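Putative carboxynorspermidine decarboxylase protein (Sinorhizobium meliloti, PDB 3MT1) probably catalyses the pyridoxal 5'-phosphate-dependent decarboxylation of carboxynorspermidine and carboxyspermidine, yielding norspermidine and spermidine for polyamine biosynthesis. Local coordinates at residues Gly198-Thr203 / Asp210-Arg215; Arg217-Ser220 / Gln226-Leu229; Cys165-Phe170 / Asp174-Glu179. All coordinates share one frame; numbering follows the deposited sequence.

Contact 1: Gly198-Thr203 / Asp210-Arg215; sequences GGIHFT and DAFSAR. With SO4 (sulfate ion), chain D.
Gly199 N donates to O3 of a bound sulfate at 2.9 Å, in a nearly straight bond of 167°. The ion, probably taken from the crystallisation liquor, is also held by Gly232 N, Glu233 N and Tyr324 OH. This is the loop after the seventh strand of the (beta/alpha)8 barrel of fold-type III pyridoxal-phosphate enzymes, and the anion site is consistent with a place for the cofactor phosphate. Gly198 CA lies 3.7 Å from sulfate O3, and a beta carbon at Gly198 would probably crowd an anion placed as this one is; Gly199 has a positive phi, a backbone shape that glycine adopts most easily. Beyond these two residues the loop turns apolar side chains to helix 209-223. Phe212 extends from that helix with CG opposite the backbone N (chi1 168°), which carries its ring out to Phe202. The two rings lie nearly parallel, 19° apart in plane, but are displaced along their planes, with little of one over the other and centroids 5.2 Å apart. Phe212 CE2 sits over one face of Phe202, 3.8 Å from Phe202 CG, and in return Phe202 CB lies over a face of Phe212 in a CH-pi contact. Leu229 of the eighth strand touches Ile200 and Phe202, and Phe173 meets the Phe212 ring edge-to-face. On the other side of Phe212 CZ, the CG2 branch of Ile200 comes in obliquely, 4.1 Å from Phe212 CE1.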
loop_
_atom_site.group_PDB
_atom_site.type_symbol
_atom_site.label_atom_id
_atom_site.label_comp_id
_atom_site.label_asym_id
_atom_site.label_seq_id
_atom_site.Cartn_x
_atom_site.Cartn_y
_atom_site.Cartn_z
ATOM N N GLY B 198 -9.345 10.673 -18.121
ATOM C CA GLY B 198 -10.202 10.798 -16.973
ATOM C C GLY B 198 -9.926 12.097 -16.254
ATOM O O GLY B 198 -9.541 13.101 -16.861
ATOM N N GLY B 199 -10.125 12.086 -14.948
ATOM C CA GLY B 199 -9.893 13.268 -14.147
ATOM C C GLY B 199 -10.964 14.317 -14.323
ATOM O O GLY B 199 -10.833 15.410 -13.772
ATOM N N ILE B 200 -12.014 14.003 -15.090
ATOM C CA ILE B 200 -13.100 14.976 -15.360
ATOM C C ILE B 200 -14.347 14.607 -14.569
ATOM O O ILE B 200 -14.970 13.574 -14.854
ATOM C CB ILE B 200 -13.510 15.069 -16.908
ATOM C CG1 ILE B 200 -12.298 15.030 -17.848
ATOM C CG2 ILE B 200 -14.392 16.329 -17.186
ATOM C CD1 ILE B 200 -12.652 14.573 -19.282
ATOM N N HIS B 201 -14.740 15.461 -13.630
ATOM C CA HIS B 201 -15.797 15.109 -12.667
ATOM C C HIS B 201 -17.193 15.479 -13.146
ATOM O O HIS B 201 -17.892 16.285 -12.502
ATOM C CB HIS B 201 -15.492 15.722 -11.291
ATOM C CG HIS B 201 -15.868 14.840 -10.142
ATOM N ND1 HIS B 201 -17.029 15.012 -9.415
ATOM C CD2 HIS B 201 -15.244 13.762 -9.606
ATOM C CE1 HIS B 201 -17.094 14.093 -8.468
ATOM N NE2 HIS B 201 -16.023 13.317 -8.568
ATOM N N PHE B 202 -17.595 14.890 -14.283
ATOM C CA PHE B 202 -18.888 15.205 -14.893
ATOM C C PHE B 202 -20.107 14.536 -14.266
ATOM O O PHE B 202 -21.237 14.883 -14.600
ATOM C CB PHE B 202 -18.879 15.012 -16.404
ATOM C CG PHE B 202 -18.576 13.624 -16.836
ATOM C CD1 PHE B 202 -19.610 12.710 -17.047
ATOM C CD2 PHE B 202 -17.261 13.226 -17.047
ATOM C CE1 PHE B 202 -19.344 11.422 -17.456
ATOM C CE2 PHE B 202 -16.978 11.924 -17.448
ATOM C CZ PHE B 202 -18.030 11.013 -17.658
ATOM N N THR B 203 -19.871 13.594 -13.364
ATOM C CA THR B 203 -20.922 12.957 -12.567
ATOM C C THR B 203 -21.199 13.700 -11.245
ATOM O O THR B 203 -22.047 13.271 -10.453
ATOM C CB THR B 203 -20.573 11.458 -12.214
ATOM O OG1 THR B 203 -19.326 11.398 -11.503
ATOM C CG2 THR B 203 -20.487 10.582 -13.467
ATOM N N ASP B 210 -24.908 18.782 -19.949
ATOM C CA ASP B 210 -25.440 18.966 -21.306
ATOM C C ASP B 210 -24.614 19.939 -22.121
ATOM O O ASP B 210 -24.347 19.696 -23.291
ATOM C CB ASP B 210 -26.892 19.409 -21.243
ATOM C CG ASP B 210 -27.802 18.330 -20.670
ATOM O OD1 ASP B 210 -27.963 17.261 -21.321
ATOM O OD2 ASP B 210 -28.354 18.556 -19.567
ATOM N N ALA B 211 -24.202 21.031 -21.503
ATOM C CA ALA B 211 -23.151 21.853 -22.067
ATOM C C ALA B 211 -21.918 20.979 -22.417
ATOM O O ALA B 211 -21.405 21.013 -23.532
ATOM C CB ALA B 211 -22.777 22.965 -21.076
ATOM N N PHE B 212 -21.461 20.181 -21.465
ATOM C CA PHE B 212 -20.305 19.288 -21.648
ATOM C C PHE B 212 -20.468 18.244 -22.776
ATOM O O PHE B 212 -19.517 17.996 -23.521
ATOM C CB PHE B 212 -20.014 18.623 -20.309
ATOM C CG PHE B 212 -19.062 17.484 -20.371
ATOM C CD1 PHE B 212 -17.693 17.703 -20.442
ATOM C CD2 PHE B 212 -19.528 16.173 -20.288
ATOM C CE1 PHE B 212 -16.798 16.643 -20.456
ATOM C CE2 PHE B 212 -18.641 15.106 -20.314
ATOM C CZ PHE B 212 -17.266 15.345 -20.388
ATOM N N SER B 213 -21.658 17.640 -22.866
ATOM C CA SER B 213 -22.050 16.776 -23.989
ATOM C C SER B 213 -21.993 17.496 -25.325
ATOM O O SER B 213 -21.546 16.932 -26.324
ATOM C CB SER B 213 -23.477 16.263 -23.808
ATOM O OG SER B 213 -23.540 15.314 -22.753
ATOM N N ALA B 214 -22.457 18.744 -25.328
ATOM C CA ALA B 214 -22.508 19.564 -26.536
ATOM C C ALA B 214 -21.100 19.934 -26.987
ATOM O O ALA B 214 -20.812 20.016 -28.175
ATOM C CB ALA B 214 -23.318 20.804 -26.277
ATOM N N ARG B 215 -20.219 20.151 -26.025
ATOM C CA ARG B 215 -18.836 20.462 -26.329
ATOM C C ARG B 215 -18.116 19.211 -26.873
ATOM O O ARG B 215 -17.242 19.325 -27.742
ATOM C CB ARG B 215 -18.137 21.035 -25.083
ATOM C CG ARG B 215 -16.673 21.352 -25.279
ATOM C CD ARG B 215 -16.470 22.534 -26.243
ATOM N NE ARG B 215 -15.051 22.831 -26.509
ATOM C CZ ARG B 215 -14.383 22.400 -27.582
ATOM N NH1 ARG B 215 -14.980 21.641 -28.490
ATOM N NH2 ARG B 215 -13.113 22.726 -27.749
HETATM S S SO4 D . -9.493 9.387 -12.672
HETATM O O1 SO4 D . -8.903 10.653 -12.260
HETATM O O2 SO4 D . -9.845 8.580 -11.517
HETATM O O3 SO4 D . -10.708 9.757 -13.407
HETATM O O4 SO4 D . -8.598 8.643 -13.569
#

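Contact 2: Arg217-Ser220 / Gln226-Leu229; sequences RAFS and QIYL
Phe219 holds CG opposite its main-chain nitrogen (chi1 -178°), which sends the ring off the helix toward Ile227, whose CG1 branch reaches back with an extended second torsion (chi2 175°) and presents CD1 as the leading atom. That methyl lies 3.7 Å from Phe219 CD1, meeting the ring obliquely. It touches a second residue too, since Ile227 CD1 is 3.9 Å from Ser220 CB, so the methyl sits against two successive helix residues, and CG1 follows close behind it. Helix 209-223 and strand 226-229 form the last helix-strand pair of the barrel, completing the beta-alpha-beta unit that starts at strand 193-195; here the end of the helix packs on the outer side of the eighth strand. Ser220 meets the isoleucine through CB, while its OG is hydrogen-bonded to Val225 O in the intervening turn. On the strand, Gln226 folds its amide back so that NE2 donates to Ile227 O at 3.1 Å, with a near-linear angle of 168° and the acceptor close to the amide plane. Gln226 NE2 also bonds Gly29 O, just ahead of the first barrel strand, and Leu177 and Ile188 of helix 170-190 pack against Phe219.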
loop_
_atom_site.group_PDB
_atom_site.type_symbol
_atom_site.label_atom_id
_atom_site.label_comp_id
_atom_site.label_asym_id
_atom_site.label_seq_id
_atom_site.Cartn_x
_atom_site.Cartn_y
_atom_site.Cartn_z
ATOM N N ARG B 217 -19.717 16.776 -28.561
ATOM C CA ARG B 217 -20.246 16.664 -29.916
ATOM C C ARG B 217 -19.429 17.471 -30.928
ATOM O O ARG B 217 -19.068 16.965 -31.995
ATOM C CB ARG B 217 -21.712 17.101 -29.971
ATOM C CG ARG B 217 -22.724 15.978 -29.754
ATOM C CD ARG B 217 -23.795 15.909 -30.856
ATOM N NE ARG B 217 -24.733 14.816 -30.595
ATOM C CZ ARG B 217 -24.552 13.548 -30.966
ATOM N NH1 ARG B 217 -23.470 13.179 -31.636
ATOM N NH2 ARG B 217 -25.456 12.626 -30.660
ATOM N N ALA B 218 -19.143 18.721 -30.578
ATOM C CA ALA B 218 -18.499 19.659 -31.499
ATOM C C ALA B 218 -17.041 19.270 -31.815
ATOM O O ALA B 218 -16.559 19.433 -32.941
ATOM C CB ALA B 218 -18.588 21.067 -30.958
ATOM N N PHE B 219 -16.343 18.749 -30.821
ATOM C CA PHE B 219 -15.002 18.267 -31.050
ATOM C C PHE B 219 -15.057 17.058 -31.978
ATOM O O PHE B 219 -14.290 16.966 -32.924
ATOM C CB PHE B 219 -14.345 17.880 -29.737
ATOM C CG PHE B 219 -12.940 17.419 -29.890
ATOM C CD1 PHE B 219 -12.662 16.089 -30.186
ATOM C CD2 PHE B 219 -11.884 18.317 -29.735
ATOM C CE1 PHE B 219 -11.351 15.662 -30.334
ATOM C CE2 PHE B 219 -10.569 17.909 -29.886
ATOM C CZ PHE B 219 -10.296 16.577 -30.186
ATOM N N SER B 220 -15.969 16.133 -31.698
ATOM C CA SER B 220 -16.100 14.926 -32.483
ATOM C C SER B 220 -16.585 15.242 -33.895
ATOM O O SER B 220 -16.201 14.563 -34.844
ATOM C CB SER B 220 -17.051 13.955 -31.787
ATOM O OG SER B 220 -17.510 12.962 -32.691
ATOM N N GLN B 226 -14.098 9.296 -33.120
ATOM C CA GLN B 226 -14.844 8.802 -31.962
ATOM C C GLN B 226 -14.141 9.217 -30.640
ATOM O O GLN B 226 -12.926 9.025 -30.468
ATOM C CB GLN B 226 -15.027 7.286 -32.033
ATOM C CG GLN B 226 -15.649 6.692 -30.782
ATOM C CD GLN B 226 -17.148 6.985 -30.667
ATOM O OE1 GLN B 226 -17.911 6.743 -31.615
ATOM N NE2 GLN B 226 -17.579 7.476 -29.490
ATOM N N ILE B 227 -14.906 9.803 -29.725
ATOM C CA ILE B 227 -14.348 10.193 -28.454
ATOM C C ILE B 227 -14.514 9.074 -27.445
ATOM O O ILE B 227 -15.560 8.427 -27.367
ATOM C CB ILE B 227 -14.952 11.515 -27.922
ATOM C CG1 ILE B 227 -14.521 12.689 -28.798
ATOM C CG2 ILE B 227 -14.475 11.801 -26.475
ATOM C CD1 ILE B 227 -15.170 13.991 -28.397
ATOM N N TYR B 228 -13.436 8.846 -26.706
ATOM C CA TYR B 228 -13.430 8.022 -25.489
ATOM C C TYR B 228 -13.205 8.869 -24.243
ATOM O O TYR B 228 -12.361 9.764 -24.223
ATOM C CB TYR B 228 -12.379 6.938 -25.578
ATOM C CG TYR B 228 -12.764 5.913 -26.587
ATOM C CD1 TYR B 228 -13.546 4.808 -26.231
ATOM C CD2 TYR B 228 -12.367 6.052 -27.905
ATOM C CE1 TYR B 228 -13.904 3.851 -27.173
ATOM C CE2 TYR B 228 -12.718 5.109 -28.855
ATOM C CZ TYR B 228 -13.490 4.020 -28.499
ATOM O OH TYR B 228 -13.840 3.117 -29.487
ATOM N N LEU B 229 -13.995 8.593 -23.222
ATOM C CA LEU B 229 -13.768 9.127 -21.918
ATOM C C LEU B 229 -13.292 7.954 -21.082
ATOM O O LEU B 229 -13.716 6.814 -21.319
ATOM C CB LEU B 229 -15.056 9.691 -21.367
ATOM C CG LEU B 229 -15.641 10.944 -22.016
ATOM C CD1 LEU B 229 -16.993 11.215 -21.422
ATOM C CD2 LEU B 229 -14.748 12.176 -21.845
#

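Contact 3: Cys165-Phe170 / Asp174-Glu179; sequences CENKDF and DRMLGE
Loop 165-170 leads from the sixth strand of the (beta/alpha)8 barrel into the capped N-terminus of helix 170-190. Asp174 N and Phe170 O form the backbone bond of the first turn, 2.7 Å long. Just ahead of it Asp169 takes the N-cap position, its OD2 accepting from Leu172 N. Asn167 shapes the approach by an Asx turn: its OD1 accepts from Asp169 N at 3.2 Å, the N-H tilted somewhat from the plane of the side-chain carbonyl. The other end of the same amide is also engaged, since Asn167 ND2 bonds Asn164 OD1, so the flat group is held through both its oxygen and its nitrogen, which limits its rotation. Replacing Asn167 with an alanine would take away the amide, and Asp169 N and Asn164 OD1 would probably lose these partners, freeing the loop before the cap to shift. Met176, present as selenomethionine, bends at its second and third torsions so that its terminal methyl comes from the opposite direction, CE lying 4.2 Å from Asn167 ND2. On the flank of the helix the Phe170 ring turns one face to Asp174, where Phe170 CZ is 4.3 Å from Asp174 CB. The carboxylate of Asp174, with CG anti to the backbone N (chi1 179°), runs on to helix 209-223, where its OD1 forms a salt bridge with Arg215 NE.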
loop_
_atom_site.group_PDB
_atom_site.type_symbol
_atom_site.label_atom_id
_atom_site.label_comp_id
_atom_site.label_asym_id
_atom_site.label_seq_id
_atom_site.Cartn_x
_atom_site.Cartn_y
_atom_site.Cartn_z
ATOM N N CYS B 165 -7.312 16.337 -14.047
ATOM C CA CYS B 165 -7.012 15.616 -12.843
ATOM C C CYS B 165 -8.148 15.523 -11.834
ATOM O O CYS B 165 -8.732 14.474 -11.658
ATOM C CB CYS B 165 -5.742 16.152 -12.215
ATOM S SG CYS B 165 -5.104 14.967 -11.012
ATOM N N GLU B 166 -8.469 16.596 -11.145
ATOM C CA GLU B 166 -9.599 16.511 -10.238
ATOM C C GLU B 166 -10.657 17.419 -10.818
ATOM O O GLU B 166 -11.487 17.944 -10.088
ATOM C CB GLU B 166 -9.203 16.980 -8.830
ATOM C CG GLU B 166 -8.883 18.524 -8.694
ATOM C CD GLU B 166 -7.712 18.836 -7.727
ATOM O OE1 GLU B 166 -7.560 20.016 -7.305
ATOM O OE2 GLU B 166 -6.946 17.906 -7.406
ATOM N N ASN B 167 -10.618 17.587 -12.138
ATOM C CA ASN B 167 -11.293 18.670 -12.816
ATOM C C ASN B 167 -12.804 18.676 -12.674
ATOM O O ASN B 167 -13.526 17.953 -13.366
ATOM C CB ASN B 167 -10.872 18.732 -14.275
ATOM C CG ASN B 167 -11.174 20.057 -14.901
ATOM O OD1 ASN B 167 -11.893 20.889 -14.337
ATOM N ND2 ASN B 167 -10.615 20.276 -16.077
ATOM N N LYS B 168 -13.250 19.551 -11.786
ATOM C CA LYS B 168 -14.601 19.602 -11.278
ATOM C C LYS B 168 -15.338 20.782 -11.912
ATOM O O LYS B 168 -16.510 21.027 -11.614
ATOM C CB LYS B 168 -14.505 19.753 -9.750
ATOM C CG LYS B 168 -15.774 19.504 -8.910
ATOM C CD LYS B 168 -15.423 19.325 -7.420
ATOM C CE LYS B 168 -14.925 17.902 -7.168
ATOM N NZ LYS B 168 -14.748 17.607 -5.709
ATOM N N ASP B 169 -14.652 21.498 -12.806
ATOM C CA ASP B 169 -15.201 22.710 -13.425
ATOM C C ASP B 169 -15.222 22.617 -14.948
ATOM O O ASP B 169 -14.190 22.348 -15.586
ATOM C CB ASP B 169 -14.390 23.918 -12.995
ATOM C CG ASP B 169 -15.028 25.215 -13.392
ATOM O OD1 ASP B 169 -15.878 25.711 -12.620
ATOM O OD2 ASP B 169 -14.658 25.748 -14.460
ATOM N N PHE B 170 -16.400 22.825 -15.533
ATOM C CA PHE B 170 -16.544 22.632 -16.964
ATOM C C PHE B 170 -15.735 23.650 -17.741
ATOM O O PHE B 170 -15.080 23.303 -18.738
ATOM C CB PHE B 170 -17.991 22.735 -17.386
ATOM C CG PHE B 170 -18.167 22.858 -18.867
ATOM C CD1 PHE B 170 -17.843 21.784 -19.709
ATOM C CD2 PHE B 170 -18.640 24.039 -19.421
ATOM C CE1 PHE B 170 -17.979 21.888 -21.078
ATOM C CE2 PHE B 170 -18.807 24.161 -20.808
ATOM C CZ PHE B 170 -18.474 23.080 -21.638
ATOM N N ASP B 174 -13.154 22.989 -20.609
ATOM C CA ASP B 174 -13.332 23.626 -21.913
ATOM C C ASP B 174 -12.055 24.261 -22.469
ATOM O O ASP B 174 -11.747 24.090 -23.662
ATOM C CB ASP B 174 -14.451 24.659 -21.931
ATOM C CG ASP B 174 -14.583 25.305 -23.297
ATOM O OD1 ASP B 174 -14.595 24.533 -24.304
ATOM O OD2 ASP B 174 -14.619 26.567 -23.365
ATOM N N ARG B 175 -11.318 24.972 -21.611
ATOM C CA ARG B 175 -10.051 25.557 -22.020
ATOM C C ARG B 175 -8.982 24.535 -22.349
ATOM O O ARG B 175 -8.206 24.729 -23.265
ATOM C CB ARG B 175 -9.548 26.532 -20.968
ATOM C CG ARG B 175 -10.534 27.622 -20.788
ATOM C CD ARG B 175 -9.937 28.820 -20.177
ATOM N NE ARG B 175 -10.890 29.913 -20.236
ATOM C CZ ARG B 175 -10.874 30.853 -21.173
ATOM N NH1 ARG B 175 -9.940 30.816 -22.124
ATOM N NH2 ARG B 175 -11.785 31.830 -21.146
HETATM N N MSE B 176 -8.954 23.431 -21.615
HETATM C CA MSE B 176 -7.919 22.418 -21.826
HETATM C C MSE B 176 -8.115 21.704 -23.151
HETATM O O MSE B 176 -7.157 21.415 -23.870
HETATM C CB MSE B 176 -7.936 21.447 -20.678
HETATM C CG MSE B 176 -7.874 22.164 -19.384
HETATM SE SE MSE B 176 -6.148 21.967 -18.599
HETATM C CE MSE B 176 -6.688 20.514 -17.405
ATOM N N LEU B 177 -9.374 21.442 -23.474
ATOM C CA LEU B 177 -9.714 20.894 -24.753
ATOM C C LEU B 177 -9.331 21.890 -25.867
ATOM O O LEU B 177 -8.966 21.499 -26.986
ATOM C CB LEU B 177 -11.206 20.578 -24.776
ATOM C CG LEU B 177 -11.678 19.792 -25.984
ATOM C CD1 LEU B 177 -10.908 18.466 -26.129
ATOM C CD2 LEU B 177 -13.179 19.581 -25.904
ATOM N N GLY B 178 -9.403 23.178 -25.540
ATOM C CA GLY B 178 -9.058 24.225 -26.485
ATOM C C GLY B 178 -7.584 24.205 -26.824
ATOM O O GLY B 178 -7.226 24.267 -27.994
ATOM N N GLU B 179 -6.732 24.108 -25.803
ATOM C CA GLU B 179 -5.274 24.057 -26.008
ATOM C C GLU B 179 -4.822 22.761 -26.685
ATOM O O GLU B 179 -3.747 22.713 -27.303
ATOM C CB GLU B 179 -4.482 24.334 -24.708
ATOM C CG GLU B 179 -3.929 25.797 -24.653
ATOM C CD GLU B 179 -3.187 26.158 -23.351
ATOM O OE1 GLU B 179 -3.500 25.581 -22.275
ATOM O OE2 GLU B 179 -2.294 27.034 -23.416
#

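Contacts 1 and 2 are buried and apolar and both use helix 209-223, at successive places along it; Leu229 of strand 226-229 packs on contact 1, its CD1 3.9 Å from Phe202 CZ. Contact 3 is only partly buried and relies on backbone and side-chain polar bonds where a loop enters the neighbouring helix 170-190. It meets contact 1 at both loop and helix level: the loops join through a probable hydrogen bond from His201 N to Asn167 O, the helices through a charged pair and the packing of Arg215 on Leu177. Leu177 also packs on Phe219 of contact 2. Of the three, contact 1 alone reaches the bound sulfate, whereas contact 2 lies away from the predicted substrate residues.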